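Local atomic coordinates of flavin-containing monooxygenase (Allium sativum, PDB entry 6WPU), a protein that probably catalyses the FAD-dependent S-oxygenation of S-allyl-L-cysteine in garlic, as a member of the flavin-containing monooxygenase family. Residues A[76-81]-A[183-188]; A[201-206]-A[294-299]. One frame throughout, in Å; residues are numbered along the deposited sequence.

How the interactions relate
From the N terminus, the loop 76-81, which follows strand 47-52 and precedes helix 95-98, is met about a hundred residues later by 183-188; this is interaction 1, and it closes before interaction 2 opens. The chain then runs into strand 200-203, and 201-206 meets 294-299 after a second excursion. The two loops therefore follow in series, neither nested nor crossed, yet their centres lie about 7 Å apart. Strands 185-186 and 296-297 join them as an antiparallel pair, with Glu185 O 2.8 Å from Val297 N. Together they tie the loop 76-81 and strand 200-203 to this strand pair, next to the FAD site.

Interaction 1: A[76-81]-A[183-188]; sequences SSRPIV and YTEPRF. With FAD (flavin-adenine dinucleotide), chain B.
The backbones of 76-81 and 183-188 stay well apart, the nearest CA atoms, those of Val81 and Thr184, being 7.6 Å from each other, so side chains and water span most of the gap. Arg78, extended from CG to NE, reaches over with its guanidinium, and NH2 forms a salt bridge to Glu185 OE1 at 3.1 Å. The acceptor lies near the guanidinium plane, but the donor stands 42° out of the carboxylate plane and the N-H...O angle is 139°, so the bond is bent. Two waters widen the grip: one links Arg78 NH2 to Thr184 O, the other Arg78 NH1 to Glu185 OE2. Ile80 CD1 lies 3.4 Å above the Arg78 guanidinium plane, offset toward its rim, and Ile80 CG2 meets Thr184 CG2 at 3.7 Å. At a Thr184 chi1 of -64° OG1 lies beside the backbone N and bonds His82 O, while CG2, opposite that N, faces the loop. The strongest polar partner of Arg78 is Glu68, whose OE1 forms a salt bridge with NE. Nearby, Tyr183 belongs to the FAD pocket, its CB 3.6 Å from FAD C8M. The contact thus fastens the loop before helix 95-98 to strand 185-186, which pairs with strand 296-297.

Interaction 2: A[201-206]-A[294-299]; sequences QMHSHN and TGYVYN
An aromatic cluster of His203, His205 and Tyr296 links the end of strand 200-203 to the short strand 296-297, beside the FAD site of this flavin-containing monooxygenase; the Tyr296 side chain is about 5 Å from the cofactor. His203 and Tyr296 make a T-shaped pair: the imidazole edge points at the phenol face, with centroids 5.2 Å apart and planes at 67°, and His203 CE1 is the atom over the ring, 3.8 Å from Tyr296 CZ. His203 CG is anti to the backbone N (chi1 -167°), which carries the ring across to 294-299. There NE2 donates a weak hydrogen bond to Gly295 O at 3.0 Å, bent to 127°, and has a second weak hydrogen bond with Arg187 O. At the other nitrogen, His203 ND1 accepts from His205 N at 2.9 Å, a much straighter bond that fixes the rotation of the ring. Replacing His203 by alanine removes the ring, and His205 N would probably lose its acceptor while the face of Tyr296 is left without its edge-on partner. The side chains of His205 and Tyr296 cross at about a right angle; Tyr296 OH lies at the edge of the His205 ring, near its plane, and is 3.3 Å from His205 CB. Both groups also hydrogen-bond to Ser84 OG, through His205 ND1 and Tyr296 OH, so one hydroxyl anchors two members of the cluster; His205 NE2 bonds Glu68. Thr294 OG1, near His203 NE2, has its hydrogen bond with Arg187 O. Water extends the join along the Ser204 side: one molecule bridges Ser204 OG and Tyr296 OH, and a second, 2.7 Å from Ser204 OG, accepts from Gly295 N at 2.8 Å.

Interaction 1: A[76-81]-A[183-188]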
ATOM      1  N   SER A  76     -21.097  -7.599  -0.397  1.00 41.46           N
ATOM      2  CA  SER A  76     -20.682  -7.168   0.938  1.00 52.16           C
ATOM      3  C   SER A  76     -20.508  -8.332   1.903  1.00 49.45           C
ATOM      4  O   SER A  76     -19.758  -8.206   2.873  1.00 59.65           O
ATOM      5  CB  SER A  76     -21.681  -6.163   1.513  1.00 58.45           C
ATOM      6  OG  SER A  76     -22.953  -6.767   1.663  1.00 64.99           O
ATOM      7  N   SER A  77     -21.165  -9.460   1.662  1.00 47.11           N
ATOM      8  CA  SER A  77     -21.039 -10.620   2.532  1.00 53.22           C
ATOM      9  C   SER A  77     -19.945 -11.586   2.075  1.00 50.08           C
ATOM     10  O   SER A  77     -19.877 -12.711   2.583  1.00 48.54           O
ATOM     11  CB  SER A  77     -22.379 -11.357   2.617  1.00 52.65           C
ATOM     12  OG  SER A  77     -22.621 -12.055   1.403  1.00 64.29           O
ATOM     13  N   ARG A  78     -19.102 -11.183   1.125  1.00 43.75           N
ATOM     14  CA  ARG A  78     -18.135 -12.111   0.562  1.00 40.85           C
ATOM     15  C   ARG A  78     -17.006 -12.381   1.559  1.00 40.13           C
ATOM     16  O   ARG A  78     -16.662 -11.513   2.365  1.00 38.82           O
ATOM     17  CB  ARG A  78     -17.550 -11.549  -0.733  1.00 40.30           C
ATOM     18  CG  ARG A  78     -16.550 -10.397  -0.520  1.00 36.69           C
ATOM     19  CD  ARG A  78     -16.289  -9.597  -1.808  1.00 34.64           C
ATOM     20  NE  ARG A  78     -15.263  -8.590  -1.558  1.00 33.22           N
ATOM     21  CZ  ARG A  78     -15.520  -7.390  -1.050  1.00 37.06           C
ATOM     22  NH1 ARG A  78     -16.775  -7.065  -0.759  1.00 33.85           N
ATOM     23  NH2 ARG A  78     -14.527  -6.526  -0.823  1.00 34.67           N
ATOM     24  N   PRO A  79     -16.432 -13.588   1.541  1.00 42.48           N
ATOM     25  CA  PRO A  79     -15.141 -13.795   2.216  1.00 40.49           C
ATOM     26  C   PRO A  79     -14.104 -12.857   1.620  1.00 41.14           C
ATOM     27  O   PRO A  79     -14.120 -12.566   0.417  1.00 40.24           O
ATOM     28  CB  PRO A  79     -14.801 -15.263   1.922  1.00 37.76           C
ATOM     29  CG  PRO A  79     -16.055 -15.886   1.449  1.00 37.99           C
ATOM     30  CD  PRO A  79     -16.923 -14.808   0.878  1.00 41.33           C
ATOM     31  N   ILE A  80     -13.203 -12.376   2.472  1.00 35.49           N
ATOM     32  CA  ILE A  80     -12.190 -11.406   2.077  1.00 34.32           C
ATOM     33  C   ILE A  80     -10.853 -12.120   1.955  1.00 36.64           C
ATOM     34  O   ILE A  80     -10.452 -12.853   2.868  1.00 36.01           O
ATOM     35  CB  ILE A  80     -12.094 -10.242   3.083  1.00 36.73           C
ATOM     36  CG1 ILE A  80     -13.436  -9.511   3.200  1.00 35.59           C
ATOM     37  CG2 ILE A  80     -10.988  -9.248   2.657  1.00 29.24           C
ATOM     38  CD1 ILE A  80     -14.002  -9.030   1.836  1.00 34.15           C
ATOM     39  N   VAL A  81     -10.160 -11.912   0.838  1.00 29.95           N
ATOM     40  CA  VAL A  81      -8.762 -12.312   0.704  1.00 32.86           C
ATOM     41  C   VAL A  81      -7.926 -11.051   0.861  1.00 36.98           C
ATOM     42  O   VAL A  81      -8.159 -10.050   0.174  1.00 32.18           O
ATOM     43  CB  VAL A  81      -8.495 -13.001  -0.649  1.00 34.11           C
ATOM     44  CG1 VAL A  81      -7.038 -13.366  -0.757  1.00 30.81           C
ATOM     45  CG2 VAL A  81      -9.358 -14.253  -0.792  1.00 31.31           C
ATOM     46  N   TYR A 183      -4.856  -1.813   0.708  1.00 32.52           N
ATOM     47  CA  TYR A 183      -4.814  -2.423  -0.621  1.00 38.43           C
ATOM     48  C   TYR A 183      -5.652  -3.696  -0.669  1.00 33.59           C
ATOM     49  O   TYR A 183      -5.249  -4.716  -1.239  1.00 31.67           O
ATOM     50  CB  TYR A 183      -3.366  -2.668  -1.039  1.00 47.26           C
ATOM     51  CG  TYR A 183      -2.655  -1.377  -1.426  1.00 47.14           C
ATOM     52  CD1 TYR A 183      -3.150  -0.568  -2.477  1.00 44.28           C
ATOM     53  CD2 TYR A 183      -1.514  -0.948  -0.748  1.00 37.07           C
ATOM     54  CE1 TYR A 183      -2.514   0.630  -2.847  1.00 44.79           C
ATOM     55  CE2 TYR A 183      -0.866   0.242  -1.099  1.00 46.42           C
ATOM     56  CZ  TYR A 183      -1.369   1.028  -2.154  1.00 55.49           C
ATOM     57  OH  TYR A 183      -0.723   2.209  -2.500  1.00 59.77           O
ATOM     58  N   THR A 184      -6.851  -3.641  -0.106  1.00 31.02           N
ATOM     59  CA  THR A 184      -7.733  -4.804  -0.053  1.00 30.64           C
ATOM     60  C   THR A 184      -9.152  -4.503  -0.517  1.00 31.62           C
ATOM     61  O   THR A 184      -9.751  -5.327  -1.205  1.00 33.57           O
ATOM     62  CB  THR A 184      -7.750  -5.368   1.386  1.00 34.32           C
ATOM     63  OG1 THR A 184      -6.439  -5.834   1.703  1.00 34.16           O
ATOM     64  CG2 THR A 184      -8.721  -6.536   1.509  1.00 31.73           C
ATOM     65  N   GLU A 185      -9.709  -3.350  -0.151  1.00 34.07           N
ATOM     66  CA  GLU A 185     -11.049  -2.984  -0.574  1.00 30.75           C
ATOM     67  C   GLU A 185     -10.971  -2.240  -1.904  1.00 34.42           C
ATOM     68  O   GLU A 185     -10.385  -1.148  -1.957  1.00 33.70           O
ATOM     69  CB  GLU A 185     -11.725  -2.129   0.482  1.00 31.05           C
ATOM     70  CG  GLU A 185     -13.182  -1.781   0.186  1.00 37.76           C
ATOM     71  CD  GLU A 185     -14.135  -2.973   0.338  1.00 41.89           C
ATOM     72  OE1 GLU A 185     -13.705  -4.043   0.809  1.00 51.78           O
ATOM     73  OE2 GLU A 185     -15.324  -2.835  -0.016  1.00 52.56           O
ATOM     74  N   PRO A 186     -11.547  -2.773  -2.986  1.00 35.33           N
ATOM     75  CA  PRO A 186     -11.327  -2.204  -4.326  1.00 30.90           C
ATOM     76  C   PRO A 186     -12.119  -0.940  -4.601  1.00 33.33           C
ATOM     77  O   PRO A 186     -13.204  -0.714  -4.059  1.00 36.46           O
ATOM     78  CB  PRO A 186     -11.810  -3.325  -5.259  1.00 32.12           C
ATOM     79  CG  PRO A 186     -12.913  -3.943  -4.497  1.00 36.49           C
ATOM     80  CD  PRO A 186     -12.381  -3.981  -3.048  1.00 33.16           C
ATOM     81  N   ARG A 187     -11.571  -0.122  -5.497  1.00 35.79           N
ATOM     82  CA  ARG A 187     -12.354   0.889  -6.182  1.00 39.91           C
ATOM     83  C   ARG A 187     -12.353   0.570  -7.674  1.00 36.54           C
ATOM     84  O   ARG A 187     -11.504  -0.178  -8.170  1.00 31.81           O
ATOM     85  CB  ARG A 187     -11.833   2.305  -5.910  1.00 44.25           C
ATOM     86  CG  ARG A 187     -10.668   2.740  -6.722  1.00 49.70           C
ATOM     87  CD  ARG A 187     -10.156   4.122  -6.287  1.00 54.67           C
ATOM     88  NE  ARG A 187     -11.171   5.178  -6.269  1.00 61.26           N
ATOM     89  CZ  ARG A 187     -11.380   6.055  -7.257  1.00 68.80           C
ATOM     90  NH1 ARG A 187     -10.656   5.992  -8.370  1.00 68.65           N
ATOM     91  NH2 ARG A 187     -12.320   6.996  -7.134  1.00 61.13           N
ATOM     92  N   PHE A 188     -13.301   1.162  -8.394  1.00 40.67           N
ATOM     93  CA  PHE A 188     -13.650   0.687  -9.730  1.00 43.51           C
ATOM     94  C   PHE A 188     -13.682   1.810 -10.749  1.00 42.20           C
ATOM     95  O   PHE A 188     -13.801   2.986 -10.409  1.00 47.94           O
ATOM     96  CB  PHE A 188     -15.008   0.001  -9.715  1.00 36.04           C
ATOM     97  CG  PHE A 188     -15.044  -1.174  -8.823  1.00 40.26           C
ATOM     98  CD1 PHE A 188     -14.622  -2.410  -9.284  1.00 36.89           C
ATOM     99  CD2 PHE A 188     -15.447  -1.043  -7.504  1.00 41.55           C
ATOM    100  CE1 PHE A 188     -14.631  -3.495  -8.449  1.00 39.81           C
ATOM    101  CE2 PHE A 188     -15.460  -2.128  -6.667  1.00 38.82           C
ATOM    102  CZ  PHE A 188     -15.046  -3.353  -7.138  1.00 40.62           C
TER
HETATM  103  PA  FAD B 501      -0.652  -4.730   4.659  1.00 31.96           P
HETATM  104  O1A FAD B 501       0.505  -5.457   3.971  1.00 27.94           O
HETATM  105  O2A FAD B 501      -1.976  -4.736   4.081  1.00 25.37           O
HETATM  106  O5B FAD B 501      -0.938  -5.277   6.041  1.00 34.12           O
HETATM  107  C5B FAD B 501      -2.052  -4.995   6.879  1.00 31.17           C
HETATM  108  C4B FAD B 501      -2.260  -6.125   7.913  1.00 31.74           C
HETATM  109  O4B FAD B 501      -3.268  -5.863   8.849  1.00 30.96           O
HETATM  110  C3B FAD B 501      -2.581  -7.449   7.273  1.00 34.37           C
HETATM  111  O3B FAD B 501      -1.732  -8.446   7.741  1.00 34.74           O
HETATM  112  C2B FAD B 501      -3.981  -7.735   7.686  1.00 35.74           C
HETATM  113  O2B FAD B 501      -4.252  -9.085   7.817  1.00 32.34           O
HETATM  114  C1B FAD B 501      -4.040  -7.022   9.006  1.00 31.34           C
HETATM  115  N9A FAD B 501      -5.372  -6.616   9.396  1.00 32.86           N
HETATM  116  C8A FAD B 501      -6.279  -5.937   8.593  1.00 35.37           C
HETATM  117  N7A FAD B 501      -7.414  -5.725   9.271  1.00 33.29           N
HETATM  118  C5A FAD B 501      -7.304  -6.280  10.549  1.00 35.91           C
HETATM  119  C6A FAD B 501      -8.149  -6.373  11.653  1.00 30.52           C
HETATM  120  N6A FAD B 501      -9.478  -5.808  11.631  1.00 29.53           N
HETATM  121  N1A FAD B 501      -7.716  -6.974  12.775  1.00 33.72           N
HETATM  122  C2A FAD B 501      -6.478  -7.528  12.852  1.00 30.90           C
HETATM  123  N3A FAD B 501      -5.622  -7.469  11.805  1.00 29.23           N
HETATM  124  C4A FAD B 501      -6.003  -6.858  10.650  1.00 31.42           C
HETATM  125  N1  FAD B 501       5.899  -1.641  -1.720  1.00 31.60           N
HETATM  126  C2  FAD B 501       7.315  -1.805  -1.927  1.00 35.09           C
HETATM  127  O2  FAD B 501       8.195  -1.315  -1.026  1.00 44.49           O
HETATM  128  N3  FAD B 501       7.794  -2.365  -3.090  1.00 42.76           N
HETATM  129  C4  FAD B 501       6.920  -2.854  -4.038  1.00 35.31           C
HETATM  130  O4  FAD B 501       7.361  -3.424  -5.187  1.00 40.92           O
HETATM  131  C4X FAD B 501       5.471  -2.923  -3.765  1.00 39.36           C
HETATM  132  N5  FAD B 501       4.630  -3.631  -4.614  1.00 37.80           N
HETATM  133  C5X FAD B 501       3.275  -3.716  -4.310  1.00 38.63           C
HETATM  134  C6  FAD B 501       2.422  -4.418  -5.175  1.00 35.07           C
HETATM  135  C7  FAD B 501       1.071  -4.514  -4.861  1.00 38.98           C
HETATM  136  C7M FAD B 501       0.164  -5.262  -5.802  1.00 35.51           C
HETATM  137  C8  FAD B 501       0.565  -3.917  -3.709  1.00 40.64           C
HETATM  138  C8M FAD B 501      -0.885  -3.995  -3.353  1.00 38.15           C
HETATM  139  C9  FAD B 501       1.412  -3.212  -2.847  1.00 34.96           C
HETATM  140  C9A FAD B 501       2.763  -3.112  -3.146  1.00 35.51           C
HETATM  141  N10 FAD B 501       3.636  -2.403  -2.251  1.00 33.75           N
HETATM  142  C10 FAD B 501       5.003  -2.308  -2.549  1.00 31.05           C
HETATM  143  C1' FAD B 501       3.094  -1.733  -1.059  1.00 38.84           C
HETATM  144  C2' FAD B 501       2.757  -2.552   0.169  1.00 42.88           C
HETATM  145  O2' FAD B 501       1.469  -2.275   0.535  1.00 56.56           O
HETATM  146  C3' FAD B 501       3.678  -2.046   1.255  1.00 44.39           C
HETATM  147  O3' FAD B 501       4.901  -2.547   0.874  1.00 53.07           O
HETATM  148  C4' FAD B 501       3.369  -2.532   2.667  1.00 43.47           C
HETATM  149  O4' FAD B 501       3.200  -3.901   2.606  1.00 43.29           O
HETATM  150  C5' FAD B 501       2.187  -1.866   3.379  1.00 39.46           C
HETATM  151  O5' FAD B 501       1.934  -2.747   4.435  1.00 39.25           O
HETATM  152  P   FAD B 501       0.860  -2.645   5.595  1.00 32.72           P
HETATM  153  O1P FAD B 501       1.386  -3.291   6.933  1.00 35.17           O
HETATM  154  O2P FAD B 501       0.427  -1.126   5.606  1.00 29.17           O
HETATM  155  O3P FAD B 501      -0.488  -3.250   4.872  1.00 31.39           O
HETATM  156  O   HOH W   1     -11.703  -7.265  -0.641  1.00 29.79           O
HETATM  157  O   HOH W   2     -17.245  -4.339   0.467  1.00 47.14           O

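Interaction 2: A[201-206]-A[294-299]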
ATOM      1  N   GLN A 201     -16.234  -9.747 -15.888  1.00 36.65           N
ATOM      2  CA  GLN A 201     -15.760  -8.532 -15.241  1.00 36.50           C
ATOM      3  C   GLN A 201     -15.103  -8.922 -13.928  1.00 33.42           C
ATOM      4  O   GLN A 201     -15.672  -9.714 -13.168  1.00 32.66           O
ATOM      5  CB  GLN A 201     -16.926  -7.579 -14.975  1.00 45.00           C
ATOM      6  CG  GLN A 201     -16.801  -6.225 -15.582  1.00 49.84           C
ATOM      7  CD  GLN A 201     -17.809  -5.243 -15.011  1.00 49.72           C
ATOM      8  OE1 GLN A 201     -17.440  -4.150 -14.570  1.00 48.21           O
ATOM      9  NE2 GLN A 201     -19.084  -5.622 -15.024  1.00 45.13           N
ATOM     10  N   MET A 202     -13.906  -8.391 -13.670  1.00 30.77           N
ATOM     11  CA  MET A 202     -13.189  -8.691 -12.436  1.00 34.05           C
ATOM     12  C   MET A 202     -12.335  -7.496 -12.032  1.00 32.56           C
ATOM     13  O   MET A 202     -12.039  -6.612 -12.839  1.00 30.56           O
ATOM     14  CB  MET A 202     -12.296  -9.926 -12.586  1.00 33.11           C
ATOM     15  CG  MET A 202     -11.243  -9.762 -13.684  1.00 35.12           C
ATOM     16  SD  MET A 202     -10.113 -11.162 -13.818  1.00 34.99           S
ATOM     17  CE  MET A 202      -9.323 -11.143 -12.194  1.00 31.16           C
ATOM     18  N   HIS A 203     -11.946  -7.484 -10.761  1.00 32.35           N
ATOM     19  CA  HIS A 203     -10.978  -6.532 -10.235  1.00 29.55           C
ATOM     20  C   HIS A 203      -9.632  -7.235 -10.129  1.00 30.22           C
ATOM     21  O   HIS A 203      -9.566  -8.436  -9.868  1.00 29.40           O
ATOM     22  CB  HIS A 203     -11.415  -5.991  -8.862  1.00 32.79           C
ATOM     23  CG  HIS A 203     -10.631  -4.796  -8.406  1.00 34.08           C
ATOM     24  ND1 HIS A 203      -9.418  -4.902  -7.758  1.00 29.78           N
ATOM     25  CD2 HIS A 203     -10.880  -3.469  -8.524  1.00 30.90           C
ATOM     26  CE1 HIS A 203      -8.953  -3.691  -7.499  1.00 31.79           C
ATOM     27  NE2 HIS A 203      -9.822  -2.805  -7.954  1.00 30.28           N
ATOM     28  N   SER A 204      -8.558  -6.486 -10.372  1.00 26.49           N
ATOM     29  CA  SER A 204      -7.212  -7.047 -10.279  1.00 29.09           C
ATOM     30  C   SER A 204      -6.890  -7.576  -8.894  1.00 33.57           C
ATOM     31  O   SER A 204      -5.930  -8.341  -8.748  1.00 30.08           O
ATOM     32  CB  SER A 204      -6.171  -5.986 -10.637  1.00 36.71           C
ATOM     33  OG  SER A 204      -6.222  -4.899  -9.724  1.00 36.34           O
ATOM     34  N   HIS A 205      -7.657  -7.177  -7.871  1.00 30.27           N
ATOM     35  CA  HIS A 205      -7.482  -7.767  -6.546  1.00 32.30           C
ATOM     36  C   HIS A 205      -7.540  -9.286  -6.606  1.00 34.55           C
ATOM     37  O   HIS A 205      -6.910  -9.965  -5.793  1.00 31.52           O
ATOM     38  CB  HIS A 205      -8.553  -7.246  -5.592  1.00 30.66           C
ATOM     39  CG  HIS A 205      -8.475  -7.832  -4.214  1.00 33.08           C
ATOM     40  ND1 HIS A 205      -7.411  -7.602  -3.367  1.00 33.26           N
ATOM     41  CD2 HIS A 205      -9.346  -8.610  -3.526  1.00 31.35           C
ATOM     42  CE1 HIS A 205      -7.621  -8.232  -2.223  1.00 34.57           C
ATOM     43  NE2 HIS A 205      -8.792  -8.842  -2.288  1.00 33.45           N
ATOM     44  N   ASN A 206      -8.257  -9.839  -7.579  1.00 33.90           N
ATOM     45  CA  ASN A 206      -8.382 -11.280  -7.710  1.00 35.84           C
ATOM     46  C   ASN A 206      -7.499 -11.848  -8.817  1.00 33.57           C
ATOM     47  O   ASN A 206      -7.641 -13.025  -9.168  1.00 36.07           O
ATOM     48  CB  ASN A 206      -9.853 -11.645  -7.929  1.00 32.25           C
ATOM     49  CG  ASN A 206     -10.709 -11.271  -6.731  1.00 36.46           C
ATOM     50  OD1 ASN A 206     -10.417 -11.684  -5.610  1.00 32.88           O
ATOM     51  ND2 ASN A 206     -11.744 -10.469  -6.952  1.00 35.68           N
ATOM     52  N   THR A 294      -7.883  -0.528 -11.023  1.00 33.93           N
ATOM     53  CA  THR A 294      -8.190   0.836 -10.620  1.00 36.64           C
ATOM     54  C   THR A 294      -7.915   1.097  -9.138  1.00 40.97           C
ATOM     55  O   THR A 294      -8.323   2.139  -8.622  1.00 43.05           O
ATOM     56  CB  THR A 294      -9.653   1.129 -10.953  1.00 36.86           C
ATOM     57  OG1 THR A 294     -10.427  -0.056 -10.699  1.00 32.98           O
ATOM     58  CG2 THR A 294      -9.805   1.504 -12.435  1.00 40.78           C
ATOM     59  N   GLY A 295      -7.248   0.185  -8.449  1.00 35.09           N
ATOM     60  CA  GLY A 295      -6.790   0.454  -7.096  1.00 36.88           C
ATOM     61  C   GLY A 295      -7.829   0.178  -6.022  1.00 42.03           C
ATOM     62  O   GLY A 295      -8.780  -0.600  -6.189  1.00 34.44           O
ATOM     63  N   TYR A 296      -7.632   0.851  -4.888  1.00 36.86           N
ATOM     64  CA  TYR A 296      -8.293   0.478  -3.650  1.00 35.20           C
ATOM     65  C   TYR A 296      -8.771   1.717  -2.910  1.00 37.58           C
ATOM     66  O   TYR A 296      -8.463   2.855  -3.279  1.00 35.66           O
ATOM     67  CB  TYR A 296      -7.355  -0.354  -2.770  1.00 34.77           C
ATOM     68  CG  TYR A 296      -6.964  -1.630  -3.460  1.00 37.14           C
ATOM     69  CD1 TYR A 296      -7.709  -2.793  -3.277  1.00 33.69           C
ATOM     70  CD2 TYR A 296      -5.865  -1.670  -4.320  1.00 37.39           C
ATOM     71  CE1 TYR A 296      -7.377  -3.967  -3.928  1.00 34.76           C
ATOM     72  CE2 TYR A 296      -5.524  -2.839  -4.984  1.00 40.46           C
ATOM     73  CZ  TYR A 296      -6.284  -3.982  -4.786  1.00 39.39           C
ATOM     74  OH  TYR A 296      -5.956  -5.144  -5.455  1.00 42.04           O
ATOM     75  N   VAL A 297      -9.552   1.478  -1.854  1.00 34.43           N
ATOM     76  CA  VAL A 297     -10.016   2.536  -0.970  1.00 31.67           C
ATOM     77  C   VAL A 297      -9.596   2.180   0.454  1.00 35.37           C
ATOM     78  O   VAL A 297      -9.300   1.024   0.779  1.00 32.96           O
ATOM     79  CB  VAL A 297     -11.539   2.761  -1.050  1.00 34.25           C
ATOM     80  CG1 VAL A 297     -11.963   3.105  -2.480  1.00 36.95           C
ATOM     81  CG2 VAL A 297     -12.275   1.541  -0.561  1.00 34.35           C
ATOM     82  N   TYR A 298      -9.531   3.208   1.293  1.00 33.60           N
ATOM     83  CA  TYR A 298      -9.335   3.016   2.722  1.00 31.83           C
ATOM     84  C   TYR A 298     -10.581   2.387   3.312  1.00 37.02           C
ATOM     85  O   TYR A 298     -11.696   2.652   2.866  1.00 38.03           O
ATOM     86  CB  TYR A 298      -9.052   4.357   3.400  1.00 28.83           C
ATOM     87  CG  TYR A 298      -7.785   5.003   2.890  1.00 32.43           C
ATOM     88  CD1 TYR A 298      -7.831   5.978   1.901  1.00 28.60           C
ATOM     89  CD2 TYR A 298      -6.533   4.610   3.380  1.00 30.06           C
ATOM     90  CE1 TYR A 298      -6.670   6.573   1.419  1.00 29.68           C
ATOM     91  CE2 TYR A 298      -5.368   5.191   2.908  1.00 28.17           C
ATOM     92  CZ  TYR A 298      -5.445   6.173   1.914  1.00 32.88           C
ATOM     93  OH  TYR A 298      -4.303   6.777   1.412  1.00 32.47           O
ATOM     94  N   ASN A 299     -10.395   1.548   4.326  1.00 36.54           N
ATOM     95  CA  ASN A 299     -11.531   0.825   4.894  1.00 39.95           C
ATOM     96  C   ASN A 299     -11.181   0.433   6.326  1.00 35.72           C
ATOM     97  O   ASN A 299     -10.301  -0.410   6.518  1.00 34.83           O
ATOM     98  CB  ASN A 299     -11.841  -0.400   4.032  1.00 30.39           C
ATOM     99  CG  ASN A 299     -13.098  -1.116   4.455  1.00 35.12           C
ATOM    100  OD1 ASN A 299     -14.100  -0.491   4.763  1.00 41.66           O
ATOM    101  ND2 ASN A 299     -13.043  -2.439   4.491  1.00 37.84           N
TER
HETATM  102  O   HOH W   3      -4.405  -5.200  -7.717  1.00 40.68           O
HETATM  103  O   HOH W   4      -5.977  -2.315  -8.864  1.00 41.67           O